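Local coordinates for protein amide synthase (Vibrio cholerae, PDB 1L5A) that makes amide bonds as a nonribosomal peptide synthetase condensation enzyme, probably joining a dihydroxybenzoyl group to norspermidine in the biosynthesis of vibriobactin, at residues A169-L172 and R176-Q179; K181-G186 and I302-L307. All coordinates share one frame; numbering follows the deposited sequence.

Interaction 1: A169-L172 and R176-Q179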
loop_
_atom_site.group_PDB
_atom_site.type_symbol
_atom_site.label_atom_id
_atom_site.label_comp_id
_atom_site.label_asym_id
_atom_site.label_seq_id
_atom_site.Cartn_x
_atom_site.Cartn_y
_atom_site.Cartn_z
ATOM N N ALA A 169 -4.387 -7.351 13.088
ATOM C CA ALA A 169 -3.153 -7.634 13.813
ATOM C C ALA A 169 -1.933 -7.054 13.079
ATOM O O ALA A 169 -1.065 -6.414 13.684
ATOM C CB ALA A 169 -2.983 -9.132 13.981
ATOM N N ALA A 170 -1.879 -7.289 11.774
ATOM C CA ALA A 170 -0.787 -6.811 10.952
ATOM C C ALA A 170 -0.717 -5.287 10.985
ATOM O O ALA A 170 0.378 -4.704 11.011
ATOM C CB ALA A 170 -0.963 -7.308 9.497
ATOM N N TYR A 171 -1.884 -4.647 10.963
ATOM C CA TYR A 171 -1.956 -3.184 10.996
ATOM C C TYR A 171 -1.403 -2.613 12.302
ATOM O O TYR A 171 -0.706 -1.594 12.291
ATOM C CB TYR A 171 -3.393 -2.701 10.849
ATOM C CG TYR A 171 -3.552 -1.277 11.310
ATOM C CD1 TYR A 171 -3.142 -0.220 10.500
ATOM C CD2 TYR A 171 -4.060 -0.980 12.589
ATOM C CE1 TYR A 171 -3.221 1.098 10.931
ATOM C CE2 TYR A 171 -4.146 0.344 13.048
ATOM C CZ TYR A 171 -3.721 1.387 12.204
ATOM O OH TYR A 171 -3.786 2.706 12.606
ATOM N N LEU A 172 -1.731 -3.268 13.418
ATOM C CA LEU A 172 -1.273 -2.821 14.729
ATOM C C LEU A 172 0.236 -2.856 14.911
ATOM O O LEU A 172 0.769 -2.194 15.808
ATOM C CB LEU A 172 -1.915 -3.660 15.835
ATOM C CG LEU A 172 -3.394 -3.380 16.071
ATOM C CD1 LEU A 172 -3.830 -4.224 17.237
ATOM C CD2 LEU A 172 -3.645 -1.876 16.345
ATOM N N ARG A 176 2.305 2.116 9.520
ATOM C CA ARG A 176 1.109 2.957 9.340
ATOM C C ARG A 176 0.489 3.263 10.710
ATOM O O ARG A 176 0.046 4.374 10.971
ATOM C CB ARG A 176 0.079 2.246 8.462
ATOM C CG ARG A 176 -0.865 3.167 7.731
ATOM C CD ARG A 176 -2.124 2.430 7.308
ATOM N NE ARG A 176 -2.915 3.151 6.307
ATOM C CZ ARG A 176 -3.181 4.459 6.323
ATOM N NH1 ARG A 176 -2.719 5.245 7.294
ATOM N NH2 ARG A 176 -3.930 4.985 5.358
ATOM N N TYR A 177 0.465 2.260 11.577
ATOM C CA TYR A 177 -0.054 2.425 12.922
ATOM C C TYR A 177 0.643 3.638 13.538
ATOM O O TYR A 177 -0.001 4.526 14.108
ATOM C CB TYR A 177 0.264 1.184 13.757
ATOM C CG TYR A 177 -0.218 1.248 15.179
ATOM C CD1 TYR A 177 -1.569 1.085 15.485
ATOM C CD2 TYR A 177 0.675 1.478 16.228
ATOM C CE1 TYR A 177 -2.022 1.148 16.810
ATOM C CE2 TYR A 177 0.235 1.543 17.553
ATOM C CZ TYR A 177 -1.121 1.376 17.838
ATOM O OH TYR A 177 -1.571 1.437 19.144
ATOM N N TRP A 178 1.965 3.676 13.418
ATOM C CA TRP A 178 2.695 4.788 13.979
ATOM C C TRP A 178 2.527 6.105 13.248
ATOM O O TRP A 178 2.560 7.169 13.869
ATOM C CB TRP A 178 4.149 4.409 14.201
ATOM C CG TRP A 178 4.271 4.027 15.632
ATOM C CD1 TRP A 178 4.176 4.874 16.715
ATOM C CD2 TRP A 178 4.304 2.707 16.169
ATOM N NE1 TRP A 178 4.136 4.158 17.889
ATOM C CE2 TRP A 178 4.212 2.825 17.586
ATOM C CE3 TRP A 178 4.396 1.442 15.603
ATOM C CZ2 TRP A 178 4.211 1.719 18.433
ATOM C CZ3 TRP A 178 4.395 0.339 16.443
ATOM C CH2 TRP A 178 4.303 0.487 17.846
ATOM N N GLN A 179 2.307 6.051 11.943
ATOM C CA GLN A 179 2.060 7.287 11.224
ATOM C C GLN A 179 0.709 7.808 11.707
ATOM O O GLN A 179 0.514 9.011 11.861
ATOM C CB GLN A 179 1.979 7.048 9.726
ATOM C CG GLN A 179 3.293 6.687 9.091
ATOM C CD GLN A 179 3.106 6.033 7.738
ATOM O OE1 GLN A 179 2.224 6.424 6.956
ATOM N NE2 GLN A 179 3.940 5.031 7.448
#
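Tyr171 and Tyr177 form an offset edge-to-face aromatic pair at the surface of the protein, at the bend where helix 161-172 hands over to helix 175-189. The edge of Tyr177 is turned toward the face of Tyr171, with ring centroids 5.7 Å apart and planes at 76°; the nearest ring atoms are Tyr171 CE2 and Tyr177 CD1, 3.6 Å apart. With CG anti to the backbone N (chi1 162°), the Tyr171 ring reaches the start of the next helix, where Tyr177 CB lies over one of its faces, offset toward the rim. Arg176 comes to the edge of this ring, its CD 4.0 Å from Tyr171 CE1. On the other ring, Leu172 contributes twice: its CD2 meets Tyr177 CE1 at 3.5 Å, and its carbonyl O lies above one face, displaced toward the rim. Tyr177 CB in turn approaches Tyr171 O at 3.3 Å. Just beyond the contact, Asp180 takes the Tyr171 hydroxyl on OD2 in a hydrogen bond and Arg176 NH1 on OD1 in a salt bridge. The bend therefore combines apolar ring packing with a polar fringe gathered on one carboxylate, whose ionised form the guanidinium would probably favour.

Interaction 2: K181-G186 and I302-L307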
loop_
_atom_site.group_PDB
_atom_site.type_symbol
_atom_site.label_atom_id
_atom_site.label_comp_id
_atom_site.label_asym_id
_atom_site.label_seq_id
_atom_site.Cartn_x
_atom_site.Cartn_y
_atom_site.Cartn_z
ATOM N N LYS A 181 -0.843 7.305 14.731
ATOM C CA LYS A 181 -0.702 7.902 16.053
ATOM C C LYS A 181 -0.102 9.295 15.897
ATOM O O LYS A 181 -0.584 10.271 16.480
ATOM C CB LYS A 181 0.218 7.062 16.924
ATOM C CG LYS A 181 0.607 7.737 18.215
ATOM C CD LYS A 181 1.317 6.764 19.122
ATOM C CE LYS A 181 1.719 7.418 20.422
ATOM N NZ LYS A 181 2.190 6.389 21.392
ATOM N N GLN A 182 0.958 9.371 15.100
ATOM C CA GLN A 182 1.646 10.624 14.824
ATOM C C GLN A 182 0.633 11.691 14.401
ATOM O O GLN A 182 0.562 12.772 14.986
ATOM C CB GLN A 182 2.663 10.408 13.699
ATOM C CG GLN A 182 3.552 11.601 13.408
ATOM C CD GLN A 182 4.555 11.857 14.521
ATOM O OE1 GLN A 182 4.223 11.767 15.710
ATOM N NE2 GLN A 182 5.791 12.188 14.141
ATOM N N PHE A 183 -0.173 11.357 13.399
ATOM C CA PHE A 183 -1.160 12.271 12.865
ATOM C C PHE A 183 -2.219 12.777 13.849
ATOM O O PHE A 183 -2.506 13.982 13.874
ATOM C CB PHE A 183 -1.845 11.637 11.654
ATOM C CG PHE A 183 -3.074 12.375 11.195
ATOM C CD1 PHE A 183 -2.982 13.385 10.256
ATOM C CD2 PHE A 183 -4.326 12.078 11.746
ATOM C CE1 PHE A 183 -4.115 14.097 9.864
ATOM C CE2 PHE A 183 -5.460 12.780 11.368
ATOM C CZ PHE A 183 -5.356 13.797 10.421
ATOM N N TRP A 184 -2.815 11.883 14.639
ATOM C CA TRP A 184 -3.843 12.335 15.572
ATOM C C TRP A 184 -3.188 13.179 16.637
ATOM O O TRP A 184 -3.754 14.175 17.076
ATOM C CB TRP A 184 -4.618 11.163 16.209
ATOM C CG TRP A 184 -5.484 10.467 15.225
ATOM C CD1 TRP A 184 -5.203 9.294 14.583
ATOM C CD2 TRP A 184 -6.680 10.982 14.613
ATOM N NE1 TRP A 184 -6.136 9.058 13.600
ATOM C CE2 TRP A 184 -7.054 10.072 13.596
ATOM C CE3 TRP A 184 -7.465 12.126 14.819
ATOM C CZ2 TRP A 184 -8.175 10.267 12.786
ATOM C CZ3 TRP A 184 -8.588 12.326 14.009
ATOM C CH2 TRP A 184 -8.930 11.397 13.006
ATOM N N GLN A 185 -1.983 12.793 17.033
ATOM C CA GLN A 185 -1.246 13.546 18.042
ATOM C C GLN A 185 -1.053 15.017 17.610
ATOM O O GLN A 185 -1.264 15.952 18.382
ATOM C CB GLN A 185 0.107 12.898 18.247
ATOM C CG GLN A 185 0.834 13.317 19.490
ATOM C CD GLN A 185 2.166 12.598 19.601
ATOM O OE1 GLN A 185 3.120 12.916 18.877
ATOM N NE2 GLN A 185 2.233 11.599 20.487
ATOM N N GLY A 186 -0.663 15.216 16.359
ATOM C CA GLY A 186 -0.449 16.564 15.896
ATOM C C GLY A 186 -1.731 17.314 15.665
ATOM O O GLY A 186 -1.796 18.515 15.910
ATOM N N ILE A 302 -11.846 16.000 5.964
ATOM C CA ILE A 302 -12.594 14.791 6.249
ATOM C C ILE A 302 -11.829 13.588 5.732
ATOM O O ILE A 302 -11.614 12.613 6.467
ATOM C CB ILE A 302 -13.987 14.824 5.604
ATOM C CG1 ILE A 302 -14.851 15.888 6.300
ATOM C CG2 ILE A 302 -14.634 13.450 5.714
ATOM C CD1 ILE A 302 -16.130 16.233 5.570
ATOM N N ARG A 303 -11.405 13.667 4.471
ATOM C CA ARG A 303 -10.651 12.578 3.843
ATOM C C ARG A 303 -9.446 12.190 4.696
ATOM O O ARG A 303 -9.134 11.008 4.906
ATOM C CB ARG A 303 -10.134 13.007 2.486
ATOM C CG ARG A 303 -9.467 11.885 1.751
ATOM C CD ARG A 303 -10.518 11.245 0.898
ATOM N NE ARG A 303 -10.802 9.871 1.268
ATOM C CZ ARG A 303 -11.964 9.283 1.008
ATOM N NH1 ARG A 303 -12.927 9.962 0.382
ATOM N NH2 ARG A 303 -12.175 8.032 1.391
ATOM N N SER A 304 -8.755 13.220 5.156
ATOM C CA SER A 304 -7.598 13.037 5.990
ATOM C C SER A 304 -7.988 12.196 7.208
ATOM O O SER A 304 -7.197 11.379 7.668
ATOM C CB SER A 304 -7.074 14.406 6.416
ATOM O OG SER A 304 -5.976 14.274 7.283
ATOM N N LEU A 305 -9.204 12.390 7.728
ATOM C CA LEU A 305 -9.643 11.617 8.889
ATOM C C LEU A 305 -9.749 10.133 8.510
ATOM O O LEU A 305 -9.295 9.254 9.236
ATOM C CB LEU A 305 -10.998 12.119 9.405
ATOM C CG LEU A 305 -11.119 13.541 9.964
ATOM C CD1 LEU A 305 -12.542 13.734 10.432
ATOM C CD2 LEU A 305 -10.156 13.783 11.137
ATOM N N TYR A 306 -10.349 9.859 7.363
ATOM C CA TYR A 306 -10.489 8.477 6.910
ATOM C C TYR A 306 -9.132 7.780 6.718
ATOM O O TYR A 306 -8.982 6.615 7.070
ATOM C CB TYR A 306 -11.272 8.438 5.594
ATOM C CG TYR A 306 -12.648 9.050 5.677
ATOM C CD1 TYR A 306 -13.297 9.499 4.521
ATOM C CD2 TYR A 306 -13.339 9.114 6.894
ATOM C CE1 TYR A 306 -14.605 9.989 4.567
ATOM C CE2 TYR A 306 -14.657 9.601 6.953
ATOM C CZ TYR A 306 -15.280 10.033 5.785
ATOM O OH TYR A 306 -16.573 10.493 5.821
ATOM N N LEU A 307 -8.151 8.491 6.163
ATOM C CA LEU A 307 -6.831 7.904 5.938
ATOM C C LEU A 307 -6.116 7.470 7.222
ATOM O O LEU A 307 -5.341 6.511 7.213
ATOM C CB LEU A 307 -5.949 8.876 5.141
ATOM C CG LEU A 307 -6.434 9.082 3.697
ATOM C CD1 LEU A 307 -5.877 10.370 3.130
ATOM C CD2 LEU A 307 -6.032 7.885 2.836
#
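Ser304 is the first residue of 302-307 to reach helix 175-189, setting its OG near Phe183 CE1 and CZ. The oxygen is 3.2 Å from Phe183 CE1 and equally near Phe183 CZ, a van der Waals approach of a hydroxyl to ring carbons. With OG anti to the backbone N (chi1 177°), the Ser304 hydroxyl comes within reach of the ring. Its carbonyl O is hydrogen-bonded to His308 ND1, and the His308 ring stacks on Phe183, so the histidine just past the helix covers part of the same aromatic group. Leu305 follows with the apolar half of the contact. Its side chain crosses that of Trp184 at about a right angle, and CD2 is the branch that touches, 3.3 Å from Trp184 CH2 and 3.6 Å from Trp184 CZ3. Both residues are buried, and strand 277-282 packs on the same pair, Leu279 on Trp184 and Leu281 on Leu305. The indole is held in place in two ways: Trp184 NE1 is hydrogen-bonded to His308 O, and Phe183 CE2 stands 3.7 Å above the centre of one indole face. The helices stay well separated, the nearest CA atoms being those of Trp184 and Leu305 at 8.9 Å, and large side chains bridge the distance. This is helix-helix packing through aromatic and aliphatic side chains in a condensation domain, whose two-lobed fold is related to chloramphenicol acetyltransferase; here helix 175-189 packs beside the C-terminal end of helix 291-307, next to strand 277-282.

In the fold
From the N terminus, the chain first builds four strands of the five-stranded sheet (22-30, 72-75, 107-114 and 117-125), then enters helix 161-172. Interaction 1 closes the short link between helices 161-172 and 175-189. Further along that same second helix interaction 2 opens, and it closes only after 115 intervening residues, which include strands 208-214 and 277-282, when helix 291-307 returns. The two contacts follow in series, neither nested nor crossed, with centres about 13 Å apart. Arg176 NH2 of interaction 1 packs 2.8 Å from Leu307 O of interaction 2. Helix 175-189 thus ties the preceding helix to the end of helix 291-307.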